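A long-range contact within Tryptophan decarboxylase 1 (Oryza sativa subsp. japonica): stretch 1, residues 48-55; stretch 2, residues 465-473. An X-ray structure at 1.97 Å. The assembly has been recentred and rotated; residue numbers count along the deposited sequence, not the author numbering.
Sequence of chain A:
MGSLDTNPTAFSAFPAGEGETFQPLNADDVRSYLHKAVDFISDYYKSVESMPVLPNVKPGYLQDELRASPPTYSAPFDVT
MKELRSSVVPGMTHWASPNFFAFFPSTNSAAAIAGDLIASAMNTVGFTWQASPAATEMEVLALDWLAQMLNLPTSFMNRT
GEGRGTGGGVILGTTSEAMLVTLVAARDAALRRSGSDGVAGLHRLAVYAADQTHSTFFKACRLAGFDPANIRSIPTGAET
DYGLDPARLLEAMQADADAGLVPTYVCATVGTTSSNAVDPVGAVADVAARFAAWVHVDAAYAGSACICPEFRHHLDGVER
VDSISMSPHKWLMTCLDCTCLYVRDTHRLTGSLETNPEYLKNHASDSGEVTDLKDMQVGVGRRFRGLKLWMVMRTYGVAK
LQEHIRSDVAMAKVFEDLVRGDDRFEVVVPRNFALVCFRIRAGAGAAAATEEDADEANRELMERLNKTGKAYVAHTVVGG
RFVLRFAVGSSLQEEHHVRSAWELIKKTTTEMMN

Stretch 1 48-55: VESMPVLP
Stretch 2 465-473: LNKTGKAYV

Two segments separated by more than 400 residues in sequence meet where a helix ends. Stretch 2 enters as helix, leaves it at G469 and runs on extended from A471 to V473. Stretch 1 has helical angles over 48-50, with M51 N hydrogen-bonded to V48 O (2.9 Å), then opens into extended M51 and P52 (psi 155° and 133°), V53 with helical angles (-57/-50) and an extended L54 (-94/144).

The backbones come closest at P52 and G469, with CA atoms 3.9 Å apart. G469 has phi/psi of 81/-5; with that positive phi, a CB would jam against the preceding carbonyl oxygen, and it would also lie 3.1 Å from P52 CB. Glycine therefore answers both to the helix end and to the neighbouring stretch. Its own N still reaches N466 O (3.2 Å), while its carbonyl accepts the one direct hydrogen bond between the stretches, from V53 N to G469 O (3.2 Å, 156° at the hydrogen). P52 CA makes a CH...O contact with G469 O at 3.5 Å. Water 1 lies within hydrogen-bonding distance of G469 O (2.8 Å) and E49 O (2.9 Å).

V53 and L54 supply the apolar surface, and both point toward stretch 2. V53, chi1 t, sets CG1 3.4 Å from Y472 CB. L54 is m,t (-68°, 161°); this conformation lays CD2 over one face of the Y472 ring, 3.7 Å from the centroid and only 5° off the normal, a CH-pi contact. L54 CD1 lies 3.5 Å from Y472 CD1 and 3.6 Å from N466 CB. Y472, chi1 t and chi2 19°, points toward stretch 1.

N466, chi1 m and chi2 -14°, turns its amide to the backbone of V473: V473 N donates to N466 OD1 (2.9 Å) and N466 ND2 donates to V473 O (3.1 Å). Asparagine suits this place because one planar group supplies both donor and acceptor, tying the helix to the extended segment and leaving CB to meet L54. Water 3 accepts from L54 N (3.0 Å) and donates to N466 O (2.8 Å) and A471 O (2.9 Å).

At the periphery, K470 starts away from stretch 1, yet its chain, with chi1 m, chi2 off-well at -106°, chi3 p and chi4 t, returns to place NZ 3.7 Å from E49 O. E49 is t,t with chi3 -14°; water 2 joins the opposite charges, donating to E49 OE2 and accepting from K470 NZ, both at 2.7 Å.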

# COMPACT_ATOMS: atom_id res chain seq x y z
N VAL A 48 22.66 15.99 -5.76
CA VAL A 48 22.69 14.77 -4.94
C VAL A 48 24.05 14.07 -5.03
O VAL A 48 24.56 13.54 -4.03
CB VAL A 48 21.54 13.81 -5.31
CG1 VAL A 48 21.65 13.30 -6.74
CG2 VAL A 48 21.51 12.63 -4.32
N GLU A 49 24.67 14.06 -6.22
CA GLU A 49 25.93 13.34 -6.39
C GLU A 49 27.02 13.90 -5.49
O GLU A 49 27.93 13.16 -5.08
CB GLU A 49 26.36 13.40 -7.86
CG GLU A 49 27.68 12.67 -8.15
CD GLU A 49 28.10 12.74 -9.61
OE1 GLU A 49 27.28 13.12 -10.48
OE2 GLU A 49 29.27 12.41 -9.90
N SER A 50 26.95 15.18 -5.17
CA SER A 50 27.92 15.86 -4.33
C SER A 50 27.72 15.59 -2.85
O SER A 50 28.59 15.93 -2.04
CB SER A 50 27.86 17.37 -4.58
OG SER A 50 26.74 17.94 -3.91
N MET A 51 26.58 15.00 -2.47
CA MET A 51 26.33 14.62 -1.09
C MET A 51 26.90 13.24 -0.81
O MET A 51 27.07 12.43 -1.73
CB MET A 51 24.83 14.62 -0.81
CG MET A 51 24.10 15.90 -1.23
SD MET A 51 22.32 15.75 -0.89
CE MET A 51 21.73 17.39 -1.34
N PRO A 52 27.23 12.93 0.44
CA PRO A 52 27.59 11.55 0.77
C PRO A 52 26.36 10.66 0.62
O PRO A 52 25.27 11.00 1.08
CB PRO A 52 28.06 11.64 2.23
CG PRO A 52 27.38 12.89 2.76
CD PRO A 52 27.30 13.84 1.60
N VAL A 53 26.54 9.51 -0.05
CA VAL A 53 25.40 8.62 -0.27
C VAL A 53 24.76 8.23 1.05
O VAL A 53 23.54 8.33 1.23
CB VAL A 53 25.82 7.38 -1.07
CG1 VAL A 53 24.60 6.50 -1.32
CG2 VAL A 53 26.46 7.79 -2.39
N LEU A 54 25.58 7.78 2.01
CA LEU A 54 25.09 7.46 3.35
C LEU A 54 25.26 8.66 4.27
O LEU A 54 26.24 9.39 4.15
CB LEU A 54 25.83 6.27 3.94
CG LEU A 54 25.56 4.93 3.26
CD1 LEU A 54 26.65 3.94 3.60
CD2 LEU A 54 24.19 4.41 3.68
N PRO A 55 24.33 8.89 5.19
CA PRO A 55 24.43 10.05 6.07
C PRO A 55 25.30 9.76 7.29
O PRO A 55 25.73 8.63 7.54
CB PRO A 55 22.97 10.29 6.49
CG PRO A 55 22.40 8.91 6.52
CD PRO A 55 23.09 8.13 5.42
N LEU A 465 34.60 1.84 1.48
CA LEU A 465 33.96 2.53 0.37
C LEU A 465 32.80 3.39 0.86
O LEU A 465 32.61 4.51 0.38
CB LEU A 465 33.49 1.51 -0.67
CG LEU A 465 34.61 0.69 -1.32
CD1 LEU A 465 34.08 -0.60 -1.91
CD2 LEU A 465 35.35 1.50 -2.38
N ASN A 466 32.06 2.91 1.87
CA ASN A 466 30.89 3.65 2.35
C ASN A 466 31.28 4.91 3.12
O ASN A 466 30.58 5.93 3.02
CB ASN A 466 30.02 2.74 3.22
CG ASN A 466 29.35 1.62 2.41
OD1 ASN A 466 29.33 1.65 1.18
ND2 ASN A 466 28.83 0.63 3.11
N LYS A 467 32.36 4.88 3.91
CA LYS A 467 32.77 6.08 4.64
C LYS A 467 33.22 7.19 3.70
O LYS A 467 33.16 8.37 4.07
CB LYS A 467 33.91 5.76 5.62
CG LYS A 467 35.14 5.18 4.94
CD LYS A 467 36.40 5.20 5.81
CE LYS A 467 37.65 5.04 4.94
NZ LYS A 467 37.71 6.09 3.87
N THR A 468 33.64 6.82 2.49
CA THR A 468 34.04 7.79 1.47
C THR A 468 32.91 8.75 1.11
O THR A 468 33.15 9.93 0.82
CB THR A 468 34.52 7.01 0.24
OG1 THR A 468 35.87 6.58 0.46
CG2 THR A 468 34.47 7.83 -0.98
N GLY A 469 31.67 8.28 1.11
CA GLY A 469 30.58 9.06 0.59
C GLY A 469 30.44 9.05 -0.91
O GLY A 469 29.48 9.63 -1.43
N LYS A 470 31.36 8.42 -1.63
CA LYS A 470 31.28 8.29 -3.07
C LYS A 470 30.80 6.90 -3.50
O LYS A 470 30.91 6.54 -4.68
CB LYS A 470 32.63 8.61 -3.72
CG LYS A 470 33.14 10.03 -3.40
CD LYS A 470 33.01 10.96 -4.60
CE LYS A 470 31.61 11.55 -4.71
NZ LYS A 470 31.49 12.57 -5.80
N ALA A 471 30.27 6.13 -2.56
CA ALA A 471 29.70 4.82 -2.85
C ALA A 471 28.76 4.43 -1.72
O ALA A 471 28.89 4.92 -0.60
CB ALA A 471 30.78 3.75 -3.03
N TYR A 472 27.79 3.58 -2.05
CA TYR A 472 27.08 2.79 -1.06
C TYR A 472 27.05 1.37 -1.60
O TYR A 472 26.41 1.10 -2.61
CB TYR A 472 25.67 3.30 -0.82
CG TYR A 472 24.89 2.50 0.21
CD1 TYR A 472 25.54 1.66 1.12
CD2 TYR A 472 23.50 2.58 0.26
CE1 TYR A 472 24.81 0.93 2.06
CE2 TYR A 472 22.78 1.86 1.19
CZ TYR A 472 23.44 1.04 2.08
OH TYR A 472 22.71 0.33 3.00
N VAL A 473 27.79 0.49 -0.93
CA VAL A 473 27.89 -0.91 -1.29
C VAL A 473 27.41 -1.73 -0.11
O VAL A 473 27.71 -1.40 1.05
CB VAL A 473 29.35 -1.28 -1.66
CG1 VAL A 473 29.48 -2.76 -1.93
CG2 VAL A 473 29.79 -0.49 -2.87
O HOH W 1 28.33 10.54 -3.79
O HOH W 2 30.80 11.18 -7.99
O HOH W 3 28.41 6.84 1.48
O HOH W 4 29.26 8.49 4.51